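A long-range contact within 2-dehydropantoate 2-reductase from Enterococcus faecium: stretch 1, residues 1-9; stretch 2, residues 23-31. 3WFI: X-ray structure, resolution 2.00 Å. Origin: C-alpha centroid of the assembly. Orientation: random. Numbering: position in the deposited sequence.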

# COMPACT_ATOMS: atom_id res chain seq x y z
N MET B 1 35.01 -6.96 33.58
CA MET B 1 34.66 -7.25 32.16
C MET B 1 35.58 -6.54 31.17
O MET B 1 36.06 -5.43 31.43
CB MET B 1 33.20 -6.86 31.87
CG MET B 1 32.15 -7.71 32.57
SD MET B 1 30.48 -7.39 31.96
CE MET B 1 30.17 -5.76 32.65
N LYS B 2 35.82 -7.18 30.03
CA LYS B 2 36.30 -6.50 28.84
C LYS B 2 35.08 -6.12 28.03
O LYS B 2 34.31 -7.00 27.62
CB LYS B 2 37.21 -7.40 28.01
CG LYS B 2 38.60 -7.64 28.61
CD LYS B 2 39.34 -8.70 27.78
CE LYS B 2 40.48 -9.42 28.47
NZ LYS B 2 41.60 -8.49 28.74
N ILE B 3 34.88 -4.83 27.81
CA ILE B 3 33.66 -4.32 27.19
C ILE B 3 34.01 -3.53 25.93
O ILE B 3 34.93 -2.70 25.95
CB ILE B 3 32.90 -3.41 28.16
CG1 ILE B 3 32.71 -4.12 29.50
CG2 ILE B 3 31.57 -2.97 27.56
CD1 ILE B 3 32.21 -3.20 30.61
N ALA B 4 33.33 -3.83 24.83
CA ALA B 4 33.43 -3.02 23.63
C ALA B 4 32.18 -2.14 23.54
O ALA B 4 31.05 -2.63 23.71
CB ALA B 4 33.56 -3.88 22.39
N ILE B 5 32.40 -0.86 23.28
CA ILE B 5 31.33 0.10 23.04
C ILE B 5 31.25 0.30 21.53
O ILE B 5 32.10 0.99 20.96
CB ILE B 5 31.60 1.44 23.74
CG1 ILE B 5 31.87 1.23 25.24
CG2 ILE B 5 30.43 2.40 23.54
CD1 ILE B 5 30.70 0.71 26.03
N ALA B 6 30.27 -0.34 20.90
CA ALA B 6 30.12 -0.34 19.43
C ALA B 6 29.24 0.84 19.05
O ALA B 6 28.01 0.72 19.02
CB ALA B 6 29.50 -1.63 18.95
N GLY B 7 29.89 1.97 18.81
CA GLY B 7 29.21 3.25 18.63
C GLY B 7 29.56 4.18 19.78
O GLY B 7 28.91 4.16 20.83
N ALA B 8 30.59 5.00 19.59
CA ALA B 8 31.08 5.86 20.64
C ALA B 8 30.59 7.30 20.48
O ALA B 8 31.37 8.23 20.64
CB ALA B 8 32.61 5.81 20.70
N GLY B 9 29.31 7.46 20.16
CA GLY B 9 28.67 8.77 20.16
C GLY B 9 28.48 9.24 21.59
O GLY B 9 29.15 8.75 22.49
N GLY B 23 36.69 0.57 36.84
CA GLY B 23 37.73 -0.45 36.74
C GLY B 23 37.55 -1.47 35.64
O GLY B 23 38.27 -2.47 35.58
N ASN B 24 36.59 -1.23 34.75
CA ASN B 24 36.41 -2.12 33.60
C ASN B 24 37.41 -1.77 32.52
O ASN B 24 37.90 -0.65 32.46
CB ASN B 24 34.99 -2.03 33.05
CG ASN B 24 33.96 -2.56 34.02
OD1 ASN B 24 33.18 -1.80 34.62
ND2 ASN B 24 33.97 -3.86 34.20
N GLU B 25 37.71 -2.75 31.67
CA GLU B 25 38.55 -2.55 30.51
C GLU B 25 37.62 -2.28 29.34
O GLU B 25 36.83 -3.14 28.96
CB GLU B 25 39.41 -3.80 30.29
CG GLU B 25 40.29 -3.79 29.05
CD GLU B 25 41.38 -4.85 29.11
OE1 GLU B 25 42.42 -4.68 28.44
OE2 GLU B 25 41.20 -5.86 29.84
N VAL B 26 37.68 -1.06 28.80
CA VAL B 26 36.76 -0.61 27.76
C VAL B 26 37.49 -0.30 26.45
O VAL B 26 38.57 0.29 26.44
CB VAL B 26 36.01 0.66 28.22
CG1 VAL B 26 35.09 1.14 27.12
CG2 VAL B 26 35.23 0.39 29.50
N LEU B 27 36.88 -0.74 25.36
CA LEU B 27 37.31 -0.36 24.02
C LEU B 27 36.17 0.37 23.32
O LEU B 27 35.06 -0.17 23.20
CB LEU B 27 37.71 -1.60 23.21
CG LEU B 27 38.07 -1.38 21.74
CD1 LEU B 27 39.38 -0.62 21.59
CD2 LEU B 27 38.12 -2.71 20.99
N LEU B 28 36.44 1.60 22.89
CA LEU B 28 35.49 2.36 22.09
C LEU B 28 35.69 2.01 20.62
O LEU B 28 36.81 1.84 20.16
CB LEU B 28 35.67 3.85 22.29
CG LEU B 28 35.53 4.38 23.74
CD1 LEU B 28 35.72 5.88 23.76
CD2 LEU B 28 34.18 4.02 24.36
N ILE B 29 34.59 1.87 19.90
CA ILE B 29 34.63 1.60 18.46
C ILE B 29 33.69 2.57 17.77
O ILE B 29 32.52 2.69 18.14
CB ILE B 29 34.20 0.15 18.14
CG1 ILE B 29 35.02 -0.84 18.96
CG2 ILE B 29 34.39 -0.15 16.65
CD1 ILE B 29 34.45 -2.24 19.00
N ASP B 30 34.20 3.28 16.77
CA ASP B 30 33.43 4.31 16.09
C ASP B 30 33.87 4.49 14.63
O ASP B 30 35.01 4.18 14.27
CB ASP B 30 33.57 5.63 16.83
CG ASP B 30 32.44 6.59 16.53
OD1 ASP B 30 31.38 6.47 17.17
OD2 ASP B 30 32.62 7.46 15.65
N GLY B 31 32.96 4.99 13.80
CA GLY B 31 33.22 5.21 12.39
C GLY B 31 33.64 6.62 12.03
O GLY B 31 34.05 6.87 10.90

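The two stretches form neighbouring parallel strands, residues 2-6 and 25-30, which run at 19° to each other and approach to 4.7 Å between axes. As parallel strands require, each bonding residue, such as Glu25, spends its N and its O on two partner residues, here Met1 and Ile3. Glu25 N donates to Met1 O at 3.2 Å, and Ile3 N returns a bond to Glu25 O at 2.8 Å. Leu27 N then donates to Ile3 O (2.8 Å) and Ile5 N to Leu27 O (2.7 Å); the ladder continues with Ile29 N to Ile5 O and Gly7 N to Ile29 O, both 2.8 Å. Odd-numbered residues of both stretches supply these groups, while the alpha carbons of the residues between lie close to carbonyls: Val26 CA is 3.3 Å from Ile3 O, and Ala4 CA is 3.3 Å from Leu27 O, each a CA-H...O contact.

Glu25, Ile29 and Ile3 have the most surface covered by the opposing stretch, and each illustrates a different use of a strand position. Glu25 is exposed and lies near the start of the ladder. Its extended side chain (chi1 and chi2 both t) carries the carboxylate to Lys2, where Lys2 NZ and Glu25 OE2 form a salt bridge at 2.9 Å. The two residues are register partners with side chains on the same face, so their long, flexible chains can bring opposite charges together where the sheet is open to solvent. The aliphatic carbons of both chains span the distance from the backbone to the charged ends.

Ile29 is buried farther along that same face, which it shares with Ala4, Ala6 and Leu27. It is paired in register with Ala6, but its side chain reaches back to Ala4, whose CB lies 3.9 Å from Ile29 CD1. A branched isoleucine beside small alanines makes an economical fit: the beta-branch suits an extended backbone, and the methyl of Ala4 offers a compact apolar surface to the longer chain.

Ile3 belongs to the other face, with Val26, Ile5 and Leu28. Its chi1 m, chi2 t side chain puts CD1 3.9 Å from Asn24 CB, so the contact is with the carbon part of a polar residue. Next along this face, Ile5 CG1 meets Val26 CG1 at 3.7 Å, and Ile5 CB meets Leu28 CD2 at 3.7 Å. These close apolar contacts bury hydrocarbon between beta-branched residues, which favour strands, and the more flexible leucine.

Beyond the strand, the first stretch leaves the sheet. Gly7 has phi 114° and psi 93°, at which a CB would be jammed against the carbonyl oxygen of the preceding residue; glycine therefore suits the bend. Ala8 follows with its CB directed toward the second stretch, 4.0 Å from Leu28 CB. Its amide donates to a side chain: Ala8 N to Asp30 OD1 at 2.9 Å. The aspartate carboxylate thus adds a side-chain acceptor beyond the strand pairing.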